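Local coordinates for protein alginate lyase (Paenibacillus sp. FPU-7, PDB 6KFN) that probably cleaves the polysaccharide alginate by beta-elimination, the reaction of an alginate lyase, at residues N128-N132 and I170-R174. Residues are numbered along the deposited sequence; the frame is centred on the assembly and turned at random. Where two conformers were deposited one is given.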
ATOM      1  N   ASN A 128      11.313   1.110   0.478  1.00  4.57           N
ATOM      2  CA  ASN A 128      10.444   1.452   1.598  1.00  4.53           C
ATOM      3  C   ASN A 128       9.768   0.190   2.120  1.00  4.43           C
ATOM      4  O   ASN A 128       9.748  -0.841   1.452  1.00  4.95           O
ATOM      5  CB  ASN A 128       9.396   2.452   1.155  1.00  4.41           C
ATOM      6  CG  ASN A 128      10.022   3.686   0.524  1.00  4.40           C
ATOM      7  OD1 ASN A 128      10.694   4.449   1.224  1.00  4.86           O
ATOM      8  ND2 ASN A 128       9.799   3.908  -0.759  1.00  4.61           N
ATOM      9  N   ILE A 129       9.192   0.289   3.321  1.00  4.71           N
ATOM     10  CA  ILE A 129       8.405  -0.804   3.881  1.00  5.09           C
ATOM     11  C   ILE A 129       7.176  -0.239   4.569  1.00  4.83           C
ATOM     12  O   ILE A 129       7.260   0.768   5.258  1.00  5.48           O
ATOM     13  CB  ILE A 129       9.228  -1.699   4.822  1.00  6.13           C
ATOM     14  CG1 ILE A 129       8.414  -2.916   5.300  1.00  6.63           C
ATOM     15  CG2 ILE A 129       9.838  -0.934   5.959  1.00  7.47           C
ATOM     16  CD1 ILE A 129       9.257  -4.030   5.821  1.00 10.73           C
ATOM     17  N   ILE A 130       6.062  -0.919   4.394  1.00  4.77           N
ATOM     18  CA  ILE A 130       4.903  -0.772   5.253  1.00  4.89           C
ATOM     19  C   ILE A 130       4.641  -2.122   5.894  1.00  4.61           C
ATOM     20  O   ILE A 130       4.506  -3.138   5.206  1.00  5.03           O
ATOM     21  CB  ILE A 130       3.675  -0.175   4.542  1.00  5.17           C
ATOM     22  CG1 ILE A 130       2.529  -0.021   5.544  1.00  5.92           C
ATOM     23  CG2 ILE A 130       3.257  -0.944   3.300  1.00  5.67           C
ATOM     24  CD1 ILE A 130       1.400   0.870   5.079  1.00  7.22           C
ATOM     25  N   ARG A 131       4.583  -2.127   7.234  1.00  5.28           N
ATOM     26  CA  ARG A 131       4.428  -3.349   7.978  1.00  5.26           C
ATOM     27  C   ARG A 131       3.431  -3.156   9.109  1.00  4.91           C
ATOM     28  O   ARG A 131       3.227  -2.048   9.616  1.00  5.13           O
ATOM     29  CB  ARG A 131       5.757  -3.868   8.489  1.00  6.37           C
ATOM     30  CG  ARG A 131       6.434  -3.011   9.495  1.00  9.64           C
ATOM     31  CD  ARG A 131       7.446  -3.825  10.283  1.00 39.13           C
ATOM     32  NE  ARG A 131       8.725  -3.809   9.629  1.00 51.99           N
ATOM     33  CZ  ARG A 131       9.588  -2.821   9.770  1.00 36.74           C
ATOM     34  NH1 ARG A 131       9.283  -1.789  10.508  1.00 33.32           N
ATOM     35  NH2 ARG A 131      10.732  -2.861   9.141  1.00 29.37           N
ATOM     36  N   ASN A 132       2.822  -4.259   9.522  1.00  5.46           N
ATOM     37  CA  ASN A 132       2.042  -4.295  10.764  1.00  6.18           C
ATOM     38  C   ASN A 132       1.005  -3.162  10.788  1.00  5.51           C
ATOM     39  O   ASN A 132       0.882  -2.429  11.760  1.00  6.58           O
ATOM     40  CB  ASN A 132       2.945  -4.200  11.994  1.00  7.59           C
ATOM     41  CG  ASN A 132       4.015  -5.240  12.005  1.00 18.82           C
ATOM     42  OD1 ASN A 132       3.792  -6.368  11.563  1.00 15.94           O
ATOM     43  ND2 ASN A 132       5.195  -4.880  12.513  1.00 48.31           N
ATOM     44  N   ILE A 170       5.711  -4.844   1.527  1.00  4.63           N
ATOM     45  CA  ILE A 170       4.438  -4.823   2.207  1.00  4.48           C
ATOM     46  C   ILE A 170       4.413  -6.091   3.054  1.00  4.22           C
ATOM     47  O   ILE A 170       4.417  -7.189   2.492  1.00  4.86           O
ATOM     48  CB  ILE A 170       3.282  -4.804   1.192  1.00  4.70           C
ATOM     49  CG1 ILE A 170       3.339  -3.520   0.315  1.00  6.10           C
ATOM     50  CG2 ILE A 170       1.939  -4.979   1.890  1.00  5.32           C
ATOM     51  CD1 ILE A 170       2.763  -3.627  -1.009  1.00 13.25           C
ATOM     52  N   SER A 171       4.489  -5.960   4.390  1.00  4.38           N
ATOM     53  CA  SER A 171       4.758  -7.102   5.258  1.00  4.78           C
ATOM     54  C   SER A 171       3.847  -7.103   6.462  1.00  4.64           C
ATOM     55  O   SER A 171       3.852  -6.166   7.250  1.00  5.56           O
ATOM     56  CB  SER A 171       6.218  -7.068   5.711  1.00  6.36           C
ATOM     57  OG  SER A 171       6.523  -8.147   6.512  1.00  9.10           O
ATOM     58  N   GLY A 172       3.048  -8.157   6.635  1.00  4.87           N
ATOM     59  CA  GLY A 172       2.206  -8.221   7.812  1.00  5.77           C
ATOM     60  C   GLY A 172       1.130  -7.156   7.840  1.00  5.78           C
ATOM     61  O   GLY A 172       0.838  -6.590   8.903  1.00  7.74           O
ATOM     62  N   VAL A 173       0.547  -6.848   6.692  1.00  5.13           N
ATOM     63  CA  VAL A 173      -0.503  -5.841   6.580  0.70  5.66           C
ATOM     64  C   VAL A 173      -1.851  -6.520   6.418  1.00  6.31           C
ATOM     65  O   VAL A 173      -1.969  -7.532   5.750  1.00 12.53           O
ATOM     66  CB  VAL A 173      -0.179  -4.855   5.415  0.70  6.35           C
ATOM     67  CG1 VAL A 173      -1.217  -3.754   5.173  0.70  6.94           C
ATOM     68  CG2 VAL A 173       1.183  -4.177   5.679  0.70  9.03           C
ATOM     69  N   ARG A 174      -2.870  -5.913   6.982  1.00  4.74           N
ATOM     70  CA  ARG A 174      -4.253  -6.302   6.759  0.59  5.53           C
ATOM     71  C   ARG A 174      -4.879  -5.262   5.852  1.00  4.70           C
ATOM     72  O   ARG A 174      -4.786  -4.073   6.125  1.00  5.65           O
ATOM     73  CB  ARG A 174      -5.013  -6.323   8.079  0.59 17.19           C
ATOM     74  CG  ARG A 174      -6.385  -6.964   7.984  0.59 17.83           C
ATOM     75  CD  ARG A 174      -7.009  -6.975   9.388  0.59 18.40           C
ATOM     76  NE  ARG A 174      -6.447  -8.073  10.150  0.59 18.75           N
ATOM     77  CZ  ARG A 174      -6.839  -9.343  10.049  0.59 18.12           C
ATOM     78  NH1 ARG A 174      -7.846  -9.693   9.257  0.59 18.20           N
ATOM     79  NH2 ARG A 174      -6.216 -10.284  10.741  0.59 26.73           N
TER
HETATM   80  O   HOH W   1       8.037  -6.865   8.690  1.00 29.79           O
HETATM   81  O   HOH W   2       1.425  -7.996  11.512  1.00 32.54           O
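Ile130, Ser171 and Asn132 bury the most surface where these two parallel strands pair. Ile130 O accepts a hydrogen bond from Ser171 N at 2.9 Å, and Asn132 N donates one to Ser171 O at 3.1 Å. This sets Ile130 beside Ile170 and Arg131 beside Ser171. Ile130 and Ile170 share the buried face of the sheet, with Ile130 CG2 3.9 Å from Ile170 CG1, and both also touch Ile149 of strand 149-151. Val173 extends this apolar layer: its CG2 lies 4.4 Å from Ile130 CG1. Arg131 and Ser171 point to the other face. A water joins Ser171 OG to Arg131 NE, weakly on the arginine side. Ser171 OG also hydrogen-bonds Glu196, and Arg131 NH1 forms a salt bridge to Asp107. Next along the chain, Asn132 and Gly172 both have positive phi, so the two segments turn alike. A second water bridges Asn132 OD1 and Gly172 O. Equivalent strands stacked in register, with aligned isoleucines inside and matching turns, are typical of successive coils of a right-handed parallel beta-helix, as in pectate lyase-like proteins.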